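Local coordinates for protein methyltransferase (Streptomyces avermitilis, PDB 3GIW) that binds S-adenosyl-L-homocysteine and is probably an S-adenosylmethionine-dependent methyltransferase of Rossmann-like fold whose precise function is not established, at residues 26-31 with 61-66; 70-75 with 250-255; 144-147 with 151-154. One frame throughout, in Å; residues are numbered along the deposited sequence.

Interaction 1 lies in the cofactor site: Tyr28, Asn62 and Arg63 all bind S-adenosyl-L-homocysteine in this protein, although that ligand is absent from this model. Interaction 2 uses the same helix, 55-75, further along. The two touch where Trp65 NE1 packs 3.4 Å from Trp252 CG, and their centres are 16 Å apart. Interaction 3 stands on the other side of the chain's centre from interaction 1, with nearest atoms about 17 Å apart. It nonetheless lies near the site: the side chain of Ile146 is about 4 Å from that of Met140, another ligand-binding residue. Interactions 2 and 3 come no closer than about 16 Å.

Interaction 1: 26-31 with 61-66; sequences RIYDYI and ANRDWM
A polar side-chain contact joins Tyr28 of helix 24-31 to Asn62 and Arg63 of helix 55-75, beside the cofactor pocket. The two helix backbones stay well apart: the nearest CA pair, Tyr28 and Arg63, is separated by 10.0 Å. The tyrosine bridges the gap with its long axis. Its CG is anti to the backbone N (chi1 -179°), which extends the ring from its own helix toward the other. The hydroxyl accepts a hydrogen bond from Asn62 ND2, which lies 3.1 Å from Tyr28 OH. The bond is fairly straight, with an angle of 165° at the hydrogen. The oxygen lies almost in the amide plane, yet amide and ring are nearly perpendicular. Tyr28 has a second conformer, in which this bond may be absent.

All three residues bind S-adenosyl-L-homocysteine in this protein, in the cofactor site of what is probably a Rossmann-like methyltransferase. The ligand is absent here. A glycerol, probably from the crystallisation liquor, lies about 3 Å from the Arg63 side chain.

Arg63 meets the same hydroxyl with its aliphatic base. Its CB is 3.4 Å from Tyr28 OH. A bend at chi2 (73°) brings CD back to 3.9 Å from Tyr28 OH; beyond it, NH2 makes a weak hydrogen bond to Pro93 O. The other end of the Asn62 amide is also engaged: OD1 is hydrogen-bonded to Ser199 OG. Bonds at both ends probably limit how far the amide can turn.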
ATOM      1  N   ARG A  26       5.089 -10.421  -5.297  1.00 11.29           N
ATOM      2  CA  ARG A  26       4.964 -11.869  -5.320  1.00 12.06           C
ATOM      3  C   ARG A  26       5.467 -12.520  -4.020  1.00 12.43           C
ATOM      4  O   ARG A  26       4.883 -13.499  -3.542  1.00 12.28           O
ATOM      5  CB  ARG A  26       5.715 -12.449  -6.542  1.00 12.90           C
ATOM      6  CG  ARG A  26       5.258 -11.843  -7.891  1.00 13.74           C
ATOM      7  CD  ARG A  26       6.142 -12.266  -9.052  1.00 14.67           C
ATOM      8  NE  ARG A  26       6.098 -11.260 -10.134  1.00 16.34           N
ATOM      9  CZ  ARG A  26       6.712 -11.430 -11.310  1.00 17.34           C
ATOM     10  NH1 ARG A  26       7.427 -12.535 -11.526  1.00 18.68           N
ATOM     11  NH2 ARG A  26       6.617 -10.501 -12.251  1.00 16.62           N
ATOM     12  N   ILE A  27       6.553 -11.982  -3.449  1.00 12.14           N
ATOM     13  CA  ILE A  27       6.973 -12.437  -2.111  1.00 13.15           C
ATOM     14  C   ILE A  27       5.857 -12.186  -1.095  1.00 12.22           C
ATOM     15  O   ILE A  27       5.534 -13.057  -0.272  1.00 12.17           O
ATOM     16  CB  ILE A  27       8.268 -11.688  -1.652  1.00 13.57           C
ATOM     17  CG1 ILE A  27       9.465 -12.083  -2.527  1.00 14.53           C
ATOM     18  CG2 ILE A  27       8.559 -11.952  -0.163  1.00 14.41           C
ATOM     19  CD1 ILE A  27      10.682 -11.157  -2.392  1.00 14.67           C
ATOM     20  N   TYR A  28       5.273 -10.992  -1.146  1.00 11.92           N
ATOM     21  CA  TYR A  28       4.202 -10.640  -0.201  0.50 11.63           C
ATOM     22  C   TYR A  28       3.043 -11.648  -0.356  1.00 12.91           C
ATOM     23  O   TYR A  28       2.520 -12.213   0.638  1.00 13.14           O
ATOM     24  CB  TYR A  28       3.758  -9.213  -0.483  0.50 13.20           C
ATOM     25  CG  TYR A  28       2.674  -8.647   0.390  0.50 12.88           C
ATOM     26  CD1 TYR A  28       1.347  -8.746   0.031  0.50 13.77           C
ATOM     27  CD2 TYR A  28       2.978  -7.921   1.538  0.50 13.29           C
ATOM     28  CE1 TYR A  28       0.353  -8.181   0.821  0.50 13.52           C
ATOM     29  CE2 TYR A  28       1.996  -7.335   2.301  0.50 15.34           C
ATOM     30  CZ  TYR A  28       0.691  -7.462   1.942  0.50 14.11           C
ATOM     31  OH  TYR A  28      -0.264  -6.845   2.741  0.50 16.14           O
ATOM     32  N   ASP A  29       2.637 -11.908  -1.604  1.00 12.44           N
ATOM     33  CA  ASP A  29       1.556 -12.844  -1.820  1.00 13.09           C
ATOM     34  C   ASP A  29       1.885 -14.254  -1.313  1.00 13.23           C
ATOM     35  O   ASP A  29       1.039 -14.892  -0.689  1.00 12.71           O
ATOM     36  CB  ASP A  29       1.155 -12.887  -3.303  1.00 12.38           C
ATOM     37  CG  ASP A  29      -0.233 -13.441  -3.526  1.00 13.83           C
ATOM     38  OD1 ASP A  29      -1.190 -12.889  -2.964  1.00 17.45           O
ATOM     39  OD2 ASP A  29      -0.359 -14.410  -4.288  1.00 16.53           O
ATOM     40  N   TYR A  30       3.092 -14.730  -1.592  1.00 12.44           N
ATOM     41  CA  TYR A  30       3.566 -16.026  -1.075  1.00 12.33           C
ATOM     42  C   TYR A  30       3.399 -16.068   0.445  1.00 12.58           C
ATOM     43  O   TYR A  30       2.779 -16.989   1.000  1.00 13.20           O
ATOM     44  CB  TYR A  30       5.020 -16.272  -1.473  1.00 12.29           C
ATOM     45  CG  TYR A  30       5.632 -17.421  -0.718  1.00 13.36           C
ATOM     46  CD1 TYR A  30       5.174 -18.715  -0.907  1.00 13.37           C
ATOM     47  CD2 TYR A  30       6.643 -17.212   0.208  1.00 12.96           C
ATOM     48  CE1 TYR A  30       5.715 -19.766  -0.217  1.00 14.36           C
ATOM     49  CE2 TYR A  30       7.206 -18.244   0.910  1.00 13.17           C
ATOM     50  CZ  TYR A  30       6.737 -19.540   0.693  1.00 13.50           C
ATOM     51  OH  TYR A  30       7.269 -20.618   1.404  1.00 15.51           O
ATOM     52  N   ILE A  31       3.926 -15.053   1.125  1.00 13.17           N
ATOM     53  CA  ILE A  31       3.918 -15.051   2.591  1.00 14.24           C
ATOM     54  C   ILE A  31       2.504 -14.989   3.182  1.00 14.70           C
ATOM     55  O   ILE A  31       2.279 -15.633   4.192  1.00 15.97           O
ATOM     56  CB  ILE A  31       4.825 -13.915   3.118  1.00 14.07           C
ATOM     57  CG1 ILE A  31       6.299 -14.162   2.784  1.00 14.13           C
ATOM     58  CG2 ILE A  31       4.579 -13.611   4.639  1.00 14.08           C
ATOM     59  CD1 ILE A  31       6.995 -15.356   3.494  1.00 15.77           C
ATOM     60  N   ALA A  61      -0.719  -8.200   9.001  1.00 11.23           N
ATOM     61  CA  ALA A  61      -1.171  -7.024   9.702  1.00 11.82           C
ATOM     62  C   ALA A  61      -1.248  -5.808   8.776  1.00 11.50           C
ATOM     63  O   ALA A  61      -2.118  -4.942   8.930  1.00 12.72           O
ATOM     64  CB  ALA A  61      -0.237  -6.703  10.926  1.00 12.72           C
ATOM     65  N   ASN A  62      -0.334  -5.698   7.834  1.00 11.52           N
ATOM     66  CA  ASN A  62      -0.400  -4.607   6.863  1.00 11.84           C
ATOM     67  C   ASN A  62      -1.654  -4.714   5.991  1.00 11.24           C
ATOM     68  O   ASN A  62      -2.361  -3.709   5.771  1.00 12.90           O
ATOM     69  CB  ASN A  62       0.852  -4.570   5.995  1.00 12.63           C
ATOM     70  CG  ASN A  62       0.756  -3.531   4.880  1.00 15.08           C
ATOM     71  OD1 ASN A  62       0.996  -2.356   5.131  1.00 16.09           O
ATOM     72  ND2 ASN A  62       0.324  -3.959   3.702  1.00 15.90           N
ATOM     73  N   ARG A  63      -1.981  -5.924   5.541  1.00 11.03           N
ATOM     74  CA  ARG A  63      -3.195  -6.122   4.750  1.00 13.36           C
ATOM     75  C   ARG A  63      -4.423  -5.796   5.579  1.00 12.32           C
ATOM     76  O   ARG A  63      -5.369  -5.118   5.083  1.00 12.98           O
ATOM     77  CB  ARG A  63      -3.257  -7.520   4.137  1.00 14.66           C
ATOM     78  CG  ARG A  63      -4.363  -7.637   3.050  1.00 16.98           C
ATOM     79  CD  ARG A  63      -4.022  -6.917   1.752  1.00 20.25           C
ATOM     80  NE  ARG A  63      -5.160  -6.912   0.817  1.00 21.15           N
ATOM     81  CZ  ARG A  63      -5.079  -6.500  -0.450  1.00 22.82           C
ATOM     82  NH1 ARG A  63      -3.913  -6.082  -0.948  1.00 22.76           N
ATOM     83  NH2 ARG A  63      -6.171  -6.510  -1.221  1.00 22.08           N
ATOM     84  N   ASP A  64      -4.490  -6.252   6.828  1.00 12.51           N
ATOM     85  CA  ASP A  64      -5.629  -5.989   7.702  1.00 12.66           C
ATOM     86  C   ASP A  64      -5.801  -4.472   7.936  1.00 13.36           C
ATOM     87  O   ASP A  64      -6.923  -3.953   7.953  1.00 12.56           O
ATOM     88  CB  ASP A  64      -5.451  -6.696   9.059  1.00 13.35           C
ATOM     89  CG  ASP A  64      -5.600  -8.218   8.983  1.00 15.59           C
ATOM     90  OD1 ASP A  64      -6.140  -8.742   7.999  1.00 18.23           O
ATOM     91  OD2 ASP A  64      -5.152  -8.890   9.941  1.00 16.49           O
ATOM     92  N   TRP A  65      -4.676  -3.771   8.084  1.00 13.01           N
ATOM     93  CA  TRP A  65      -4.659  -2.328   8.258  1.00 12.87           C
ATOM     94  C   TRP A  65      -5.281  -1.654   7.023  1.00 12.37           C
ATOM     95  O   TRP A  65      -6.105  -0.746   7.179  1.00 13.44           O
ATOM     96  CB  TRP A  65      -3.224  -1.792   8.535  1.00 13.35           C
ATOM     97  CG  TRP A  65      -3.234  -0.288   8.689  1.00 12.58           C
ATOM     98  CD1 TRP A  65      -3.524   0.399   9.803  1.00 13.96           C
ATOM     99  CD2 TRP A  65      -3.022   0.681   7.652  1.00 13.68           C
ATOM    100  NE1 TRP A  65      -3.508   1.755   9.544  1.00 13.94           N
ATOM    101  CE2 TRP A  65      -3.217   1.944   8.223  1.00 14.34           C
ATOM    102  CE3 TRP A  65      -2.692   0.598   6.295  1.00 15.81           C
ATOM    103  CZ2 TRP A  65      -3.100   3.120   7.477  1.00 14.49           C
ATOM    104  CZ3 TRP A  65      -2.618   1.768   5.576  1.00 15.02           C
ATOM    105  CH2 TRP A  65      -2.786   2.996   6.170  1.00 15.24           C
HETATM  106  N   MSE A  66      -4.890  -2.076   5.827  0.70 11.81           N
HETATM  107  CA  MSE A  66      -5.496  -1.501   4.620  0.70 11.42           C
HETATM  108  C   MSE A  66      -7.011  -1.623   4.707  0.70 11.82           C
HETATM  109  O   MSE A  66      -7.733  -0.683   4.407  0.70 12.24           O
HETATM  110  CB  MSE A  66      -4.991  -2.208   3.346  0.70 12.66           C
HETATM  111  CG  MSE A  66      -5.613  -1.652   2.053  0.70 13.68           C
HETATM  112 SE   MSE A  66      -7.326  -2.449   1.510  0.52 14.63          SE
HETATM  113  CE  MSE A  66      -6.669  -3.913   0.514  0.70 18.82           C
TER

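Interaction 2: 70-75 with 250-255; sequences VAHLAK and HKWHPD
A chi1 of 179° swings the His72 ring away from its own backbone N, and Trp252 takes much the same setting, whereas His253 turns its CG opposite the carbonyl carbon instead (chi1 -63°). These torsions gather three rings between helix 55-75 and the loop after strand 240-248.

Trp252 reaches the histidine with the far end of its six-membered ring. CH2 of Trp252 lies 4.0 Å from His72 CB and is nearly as close to His72 CG. The pair is edge-to-face, or T-shaped, with the indole edge directed at the imidazole face. Their planes are 83° apart, and the centroids are separated by 5.8 Å.

His253 meets His72 differently. Its CE1 is 3.9 Å from His72 ND1, and the two rings meet obliquely, their planes steeply inclined. A water links them through hydrogen bonds to both ND1 atoms, 3.1 Å from His72 ND1 and 3.0 Å from His253 ND1. The water thus joins two nitrogens that do not bond to each other directly. On the other side of its ring, His253 NE2 is hydrogen-bonded to Glu243 O, so both ring nitrogens have partners, which probably limits rotation of the ring. Within the loop, His253 CD2 sits 3.5 Å above the Trp252 ring plane, over its centre.

Arg68, one turn before His72, donates a hydrogen bond to Trp252 O. The three rings form an aromatic cluster. It ties helix 55-75 to the loop between strands 240-248 and 269-275, at the antiparallel edge of a 3-2-1-4-5-7-6 sheet, the strand order of class I methyltransferases.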
ATOM      1  N   VAL A  70      -9.345   1.719   4.627  1.00 11.93           N
ATOM      2  CA  VAL A  70     -10.274   1.961   3.523  1.00 12.81           C
ATOM      3  C   VAL A  70     -11.713   2.000   4.031  1.00 12.88           C
ATOM      4  O   VAL A  70     -12.501   2.886   3.614  1.00 13.04           O
ATOM      5  CB  VAL A  70     -10.078   0.920   2.402  1.00 12.85           C
ATOM      6  CG1 VAL A  70     -11.189   1.009   1.336  1.00 13.03           C
ATOM      7  CG2 VAL A  70      -8.680   1.114   1.751  1.00 15.62           C
ATOM      8  N   ALA A  71     -12.072   1.105   4.953  1.00 12.62           N
ATOM      9  CA  ALA A  71     -13.399   1.156   5.567  1.00 13.40           C
ATOM     10  C   ALA A  71     -13.660   2.498   6.295  1.00 13.52           C
ATOM     11  O   ALA A  71     -14.713   3.111   6.113  1.00 13.23           O
ATOM     12  CB  ALA A  71     -13.572  -0.022   6.517  1.00 13.99           C
ATOM     13  N   HIS A  72     -12.696   2.986   7.063  1.00 12.77           N
ATOM     14  CA  HIS A  72     -12.790   4.295   7.690  1.00 12.89           C
ATOM     15  C   HIS A  72     -13.021   5.397   6.648  1.00 12.33           C
ATOM     16  O   HIS A  72     -13.869   6.277   6.817  1.00 13.36           O
ATOM     17  CB  HIS A  72     -11.502   4.628   8.448  1.00 14.42           C
ATOM     18  CG  HIS A  72     -11.521   5.975   9.105  1.00 16.50           C
ATOM     19  ND1 HIS A  72     -12.063   6.174  10.358  1.00 17.45           N
ATOM     20  CD2 HIS A  72     -11.120   7.195   8.669  1.00 17.92           C
ATOM     21  CE1 HIS A  72     -11.985   7.456  10.668  1.00 18.56           C
ATOM     22  NE2 HIS A  72     -11.399   8.094   9.671  1.00 18.57           N
ATOM     23  N   LEU A  73     -12.195   5.409   5.612  1.00 12.33           N
ATOM     24  CA  LEU A  73     -12.284   6.427   4.571  1.00 13.07           C
ATOM     25  C   LEU A  73     -13.664   6.424   3.885  1.00 12.33           C
ATOM     26  O   LEU A  73     -14.254   7.494   3.665  1.00 12.73           O
ATOM     27  CB  LEU A  73     -11.163   6.238   3.570  1.00 12.84           C
ATOM     28  CG  LEU A  73      -9.771   6.706   4.021  1.00 13.93           C
ATOM     29  CD1 LEU A  73      -8.690   6.056   3.148  1.00 14.69           C
ATOM     30  CD2 LEU A  73      -9.667   8.251   4.024  1.00 14.79           C
ATOM     31  N   ALA A  74     -14.208   5.236   3.585  1.00 12.83           N
ATOM     32  CA  ALA A  74     -15.499   5.119   2.922  1.00 13.90           C
ATOM     33  C   ALA A  74     -16.623   5.450   3.891  1.00 14.09           C
ATOM     34  O   ALA A  74     -17.511   6.241   3.561  1.00 15.57           O
ATOM     35  CB  ALA A  74     -15.699   3.734   2.335  1.00 13.89           C
ATOM     36  N   LYS A  75     -16.594   4.882   5.093  1.00 14.22           N
ATOM     37  CA  LYS A  75     -17.742   4.989   5.994  0.50 15.41           C
ATOM     38  C   LYS A  75     -17.743   6.294   6.778  1.00 16.59           C
ATOM     39  O   LYS A  75     -18.729   7.023   6.738  1.00 19.97           O
ATOM     40  CB  LYS A  75     -17.822   3.792   6.952  0.50 15.29           C
ATOM     41  CG  LYS A  75     -19.148   3.711   7.734  0.50 15.55           C
ATOM     42  N   HIS A 250      -0.841  -2.263  13.793  1.00 10.91           N
ATOM     43  CA  HIS A 250      -1.756  -3.043  14.628  1.00 11.60           C
ATOM     44  C   HIS A 250      -2.368  -2.217  15.761  1.00 12.23           C
ATOM     45  O   HIS A 250      -3.267  -2.691  16.456  1.00 13.87           O
ATOM     46  CB  HIS A 250      -1.060  -4.287  15.163  1.00 13.13           C
ATOM     47  CG  HIS A 250       0.029  -3.990  16.132  1.00 12.88           C
ATOM     48  ND1 HIS A 250       1.082  -3.143  15.836  1.00 13.07           N
ATOM     49  CD2 HIS A 250       0.262  -4.454  17.384  1.00 13.02           C
ATOM     50  CE1 HIS A 250       1.900  -3.089  16.873  1.00 13.44           C
ATOM     51  NE2 HIS A 250       1.431  -3.883  17.822  1.00 14.12           N
ATOM     52  N   LYS A 251      -1.874  -1.009  15.944  1.00 11.53           N
ATOM     53  CA  LYS A 251      -2.391  -0.059  16.930  1.00 11.79           C
ATOM     54  C   LYS A 251      -3.304   1.034  16.334  1.00 12.41           C
ATOM     55  O   LYS A 251      -3.765   1.916  17.061  1.00 13.53           O
ATOM     56  CB  LYS A 251      -1.196   0.598  17.664  1.00 12.10           C
ATOM     57  CG  LYS A 251      -0.365  -0.402  18.423  1.00 13.02           C
ATOM     58  CD  LYS A 251       0.743   0.244  19.240  1.00 13.72           C
ATOM     59  CE  LYS A 251       1.582  -0.831  19.878  1.00 14.82           C
ATOM     60  NZ  LYS A 251       2.548  -0.283  20.888  1.00 16.06           N
ATOM     61  N   TRP A 252      -3.527   0.991  15.019  1.00 12.03           N
ATOM     62  CA  TRP A 252      -4.379   1.964  14.328  1.00 11.86           C
ATOM     63  C   TRP A 252      -5.816   1.431  14.246  1.00 11.82           C
ATOM     64  O   TRP A 252      -6.088   0.504  13.491  1.00 11.82           O
ATOM     65  CB  TRP A 252      -3.828   2.288  12.928  1.00 11.34           C
ATOM     66  CG  TRP A 252      -4.415   3.498  12.264  1.00 11.87           C
ATOM     67  CD1 TRP A 252      -3.904   4.753  12.300  1.00 12.61           C
ATOM     68  CD2 TRP A 252      -5.653   3.579  11.526  1.00 13.41           C
ATOM     69  NE1 TRP A 252      -4.724   5.619  11.613  1.00 12.15           N
ATOM     70  CE2 TRP A 252      -5.817   4.928  11.152  1.00 13.28           C
ATOM     71  CE3 TRP A 252      -6.614   2.646  11.128  1.00 12.64           C
ATOM     72  CZ2 TRP A 252      -6.933   5.377  10.407  1.00 14.27           C
ATOM     73  CZ3 TRP A 252      -7.734   3.093  10.401  1.00 13.88           C
ATOM     74  CH2 TRP A 252      -7.865   4.440  10.041  1.00 12.98           C
ATOM     75  N   HIS A 253      -6.724   2.025  15.018  1.00 12.82           N
ATOM     76  CA  HIS A 253      -8.151   1.631  15.066  1.00 14.50           C
ATOM     77  C   HIS A 253      -8.313   0.093  15.120  1.00 13.75           C
ATOM     78  O   HIS A 253      -8.984  -0.511  14.259  1.00 14.33           O
ATOM     79  CB  HIS A 253      -8.926   2.227  13.883  1.00 16.03           C
ATOM     80  CG  HIS A 253      -8.973   3.728  13.858  1.00 17.46           C
ATOM     81  ND1 HIS A 253     -10.131   4.424  13.573  1.00 23.37           N
ATOM     82  CD2 HIS A 253      -8.015   4.661  14.035  1.00 19.34           C
ATOM     83  CE1 HIS A 253      -9.885   5.723  13.616  1.00 23.26           C
ATOM     84  NE2 HIS A 253      -8.613   5.897  13.917  1.00 20.98           N
ATOM     85  N   PRO A 254      -7.683  -0.556  16.103  1.00 14.28           N
ATOM     86  CA  PRO A 254      -7.737  -2.016  16.138  1.00 16.79           C
ATOM     87  C   PRO A 254      -9.166  -2.533  16.400  1.00 19.74           C
ATOM     88  O   PRO A 254      -9.947  -1.869  17.082  1.00 18.59           O
ATOM     89  CB  PRO A 254      -6.796  -2.368  17.297  1.00 16.76           C
ATOM     90  CG  PRO A 254      -6.863  -1.176  18.204  1.00 16.15           C
ATOM     91  CD  PRO A 254      -6.926  -0.004  17.247  1.00 14.35           C
ATOM     92  N   ASP A 255      -9.494  -3.683  15.822  1.00 23.99           N
ATOM     93  CA  ASP A 255     -10.698  -4.440  16.185  1.00 28.22           C
ATOM     94  C   ASP A 255     -10.392  -5.244  17.447  1.00 29.83           C
ATOM     95  O   ASP A 255      -9.252  -5.265  17.920  1.00 29.40           O
ATOM     96  CB  ASP A 255     -11.082  -5.428  15.071  1.00 30.04           C
ATOM     97  CG  ASP A 255     -11.446  -4.752  13.774  1.00 32.13           C
ATOM     98  OD1 ASP A 255     -12.145  -3.714  13.810  1.00 34.66           O
ATOM     99  OD2 ASP A 255     -11.044  -5.278  12.710  1.00 33.48           O
TER
HETATM  100  O   HOH W   1     -12.395   3.516  11.892  1.00 38.43           O

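Interaction 3: 144-147 with 151-154; sequences ASIL and ELRD
Leu152 and Arg153 of helix 150-153 meet the last turn of helix 143-147, one by apolar packing and the other by a hydrogen bond. The apolar part rests on Leu152. A chi1 of -176° sends CG out from the helix, and the methyls beyond it meet the neighbouring helix. CD1 packs 4.0 Å from Ile146 CG2, and the two side chains meet at a slant. The same methyl also lies against a carbonyl, with Leu152 CD1 3.3 Å from Ile146 O. The second methyl, CD2, is 3.8 Å from Leu147 O. Replacing Leu152 with an alanine here removes both methyls, and would probably open a gap beside Ile146 CG2 and leave that methyl without its leucine partner.

These two short helices lie in the connection between the parallel strands 132-137 and 163-167 of the Rossmann-like sheet. Leu147 turns its side chain the other way, onto Arg185 and Leu186 of helix 179-187. Ile146 lies close to Met140, which binds S-adenosyl-L-homocysteine.

The polar part is a single hydrogen bond, from Arg153 NE to Leu147 O at 2.9 Å. The donor approaches nearly in line with the C=O bond. The oxygen sits at the edge of the guanidinium, close to its plane. A bend at chi2 (-65°) folds the exposed arginine back to reach this carbonyl; a crystal contact may also influence its pose. Its NH2 also forms a long, weak ion pair with Asp148.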
ATOM      1  N   ALA A 144       3.026  12.054 -13.893  1.00 27.40           N
ATOM      2  CA  ALA A 144       2.196  12.420 -15.069  1.00 26.75           C
ATOM      3  C   ALA A 144       1.594  11.225 -15.807  1.00 26.37           C
ATOM      4  O   ALA A 144       0.427  11.265 -16.257  1.00 26.04           O
ATOM      5  CB  ALA A 144       2.996  13.285 -16.070  1.00 27.93           C
ATOM      6  N   SER A 145       2.382  10.166 -15.938  1.00 24.27           N
ATOM      7  CA  SER A 145       1.900   8.906 -16.523  1.00 24.86           C
ATOM      8  C   SER A 145       0.683   8.318 -15.780  1.00 23.58           C
ATOM      9  O   SER A 145      -0.100   7.574 -16.369  1.00 23.74           O
ATOM     10  CB  SER A 145       3.031   7.860 -16.566  1.00 24.82           C
ATOM     11  OG  SER A 145       3.394   7.396 -15.286  1.00 25.73           O
ATOM     12  N   ILE A 146       0.566   8.625 -14.484  1.00 20.96           N
ATOM     13  CA  ILE A 146      -0.559   8.223 -13.687  1.00 19.36           C
ATOM     14  C   ILE A 146      -1.657   9.254 -13.836  1.00 18.35           C
ATOM     15  O   ILE A 146      -2.758   8.925 -14.219  1.00 19.32           O
ATOM     16  CB  ILE A 146      -0.142   8.026 -12.197  1.00 18.56           C
ATOM     17  CG1 ILE A 146       0.927   6.909 -12.107  1.00 18.25           C
ATOM     18  CG2 ILE A 146      -1.345   7.761 -11.335  1.00 18.49           C
ATOM     19  CD1 ILE A 146       1.573   6.679 -10.745  1.00 18.53           C
ATOM     20  N   LEU A 147      -1.344  10.522 -13.531  1.00 20.84           N
ATOM     21  CA  LEU A 147      -2.383  11.564 -13.408  1.00 20.26           C
ATOM     22  C   LEU A 147      -3.073  11.915 -14.749  1.00 19.42           C
ATOM     23  O   LEU A 147      -4.260  12.273 -14.772  1.00 21.32           O
ATOM     24  CB  LEU A 147      -1.789  12.825 -12.757  1.00 20.98           C
ATOM     25  CG  LEU A 147      -1.236  12.659 -11.332  1.00 21.46           C
ATOM     26  CD1 LEU A 147      -0.435  13.883 -10.858  1.00 22.49           C
ATOM     27  CD2 LEU A 147      -2.380  12.360 -10.427  1.00 22.84           C
ATOM     28  N   GLU A 151      -7.322   6.083 -18.468  1.00 22.05           N
ATOM     29  CA  GLU A 151      -8.076   5.179 -17.608  1.00 22.60           C
ATOM     30  C   GLU A 151      -8.451   5.865 -16.311  1.00 21.59           C
ATOM     31  O   GLU A 151      -9.537   5.652 -15.773  1.00 23.06           O
ATOM     32  CB  GLU A 151      -7.258   3.919 -17.279  1.00 23.69           C
ATOM     33  CG  GLU A 151      -6.968   3.035 -18.482  1.00 25.64           C
ATOM     34  CD  GLU A 151      -5.638   3.350 -19.187  1.00 26.51           C
ATOM     35  OE1 GLU A 151      -5.027   4.426 -18.980  1.00 25.37           O
ATOM     36  OE2 GLU A 151      -5.200   2.488 -19.972  1.00 27.15           O
ATOM     37  N   LEU A 152      -7.543   6.703 -15.832  1.00 18.26           N
ATOM     38  CA  LEU A 152      -7.748   7.452 -14.602  1.00 18.55           C
ATOM     39  C   LEU A 152      -8.720   8.589 -14.819  1.00 19.03           C
ATOM     40  O   LEU A 152      -9.672   8.739 -14.050  1.00 17.79           O
ATOM     41  CB  LEU A 152      -6.437   8.016 -14.085  1.00 18.79           C
ATOM     42  CG  LEU A 152      -6.528   8.732 -12.744  1.00 20.31           C
ATOM     43  CD1 LEU A 152      -5.203   8.548 -12.010  1.00 20.68           C
ATOM     44  CD2 LEU A 152      -6.822  10.196 -12.947  1.00 21.18           C
ATOM     45  N   ARG A 153      -8.513   9.347 -15.895  1.00 19.49           N
ATOM     46  CA  ARG A 153      -9.372  10.517 -16.167  1.00 19.81           C
ATOM     47  C   ARG A 153     -10.786  10.157 -16.569  1.00 19.12           C
ATOM     48  O   ARG A 153     -11.676  10.984 -16.406  1.00 18.13           O
ATOM     49  CB  ARG A 153      -8.755  11.419 -17.229  1.00 22.17           C
ATOM     50  CG  ARG A 153      -7.550  12.142 -16.751  1.00 23.65           C
ATOM     51  CD  ARG A 153      -7.917  13.108 -15.639  1.00 25.70           C
ATOM     52  NE  ARG A 153      -6.735  13.782 -15.142  1.00 28.21           N
ATOM     53  CZ  ARG A 153      -6.585  15.100 -15.006  1.00 29.04           C
ATOM     54  NH1 ARG A 153      -7.570  15.961 -15.271  1.00 30.03           N
ATOM     55  NH2 ARG A 153      -5.433  15.554 -14.539  1.00 29.59           N
ATOM     56  N   ASP A 154     -10.977   8.954 -17.111  1.00 17.89           N
ATOM     57  CA  ASP A 154     -12.314   8.410 -17.359  1.00 18.72           C
ATOM     58  C   ASP A 154     -12.975   7.790 -16.165  1.00 18.48           C
ATOM     59  O   ASP A 154     -14.157   7.422 -16.242  1.00 20.89           O
ATOM     60  CB  ASP A 154     -12.298   7.378 -18.493  1.00 19.75           C
ATOM     61  CG  ASP A 154     -12.048   8.006 -19.848  1.00 21.66           C
ATOM     62  OD1 ASP A 154     -12.224   9.237 -19.983  1.00 21.36           O
ATOM     63  OD2 ASP A 154     -11.667   7.247 -20.771  1.00 24.22           O
TER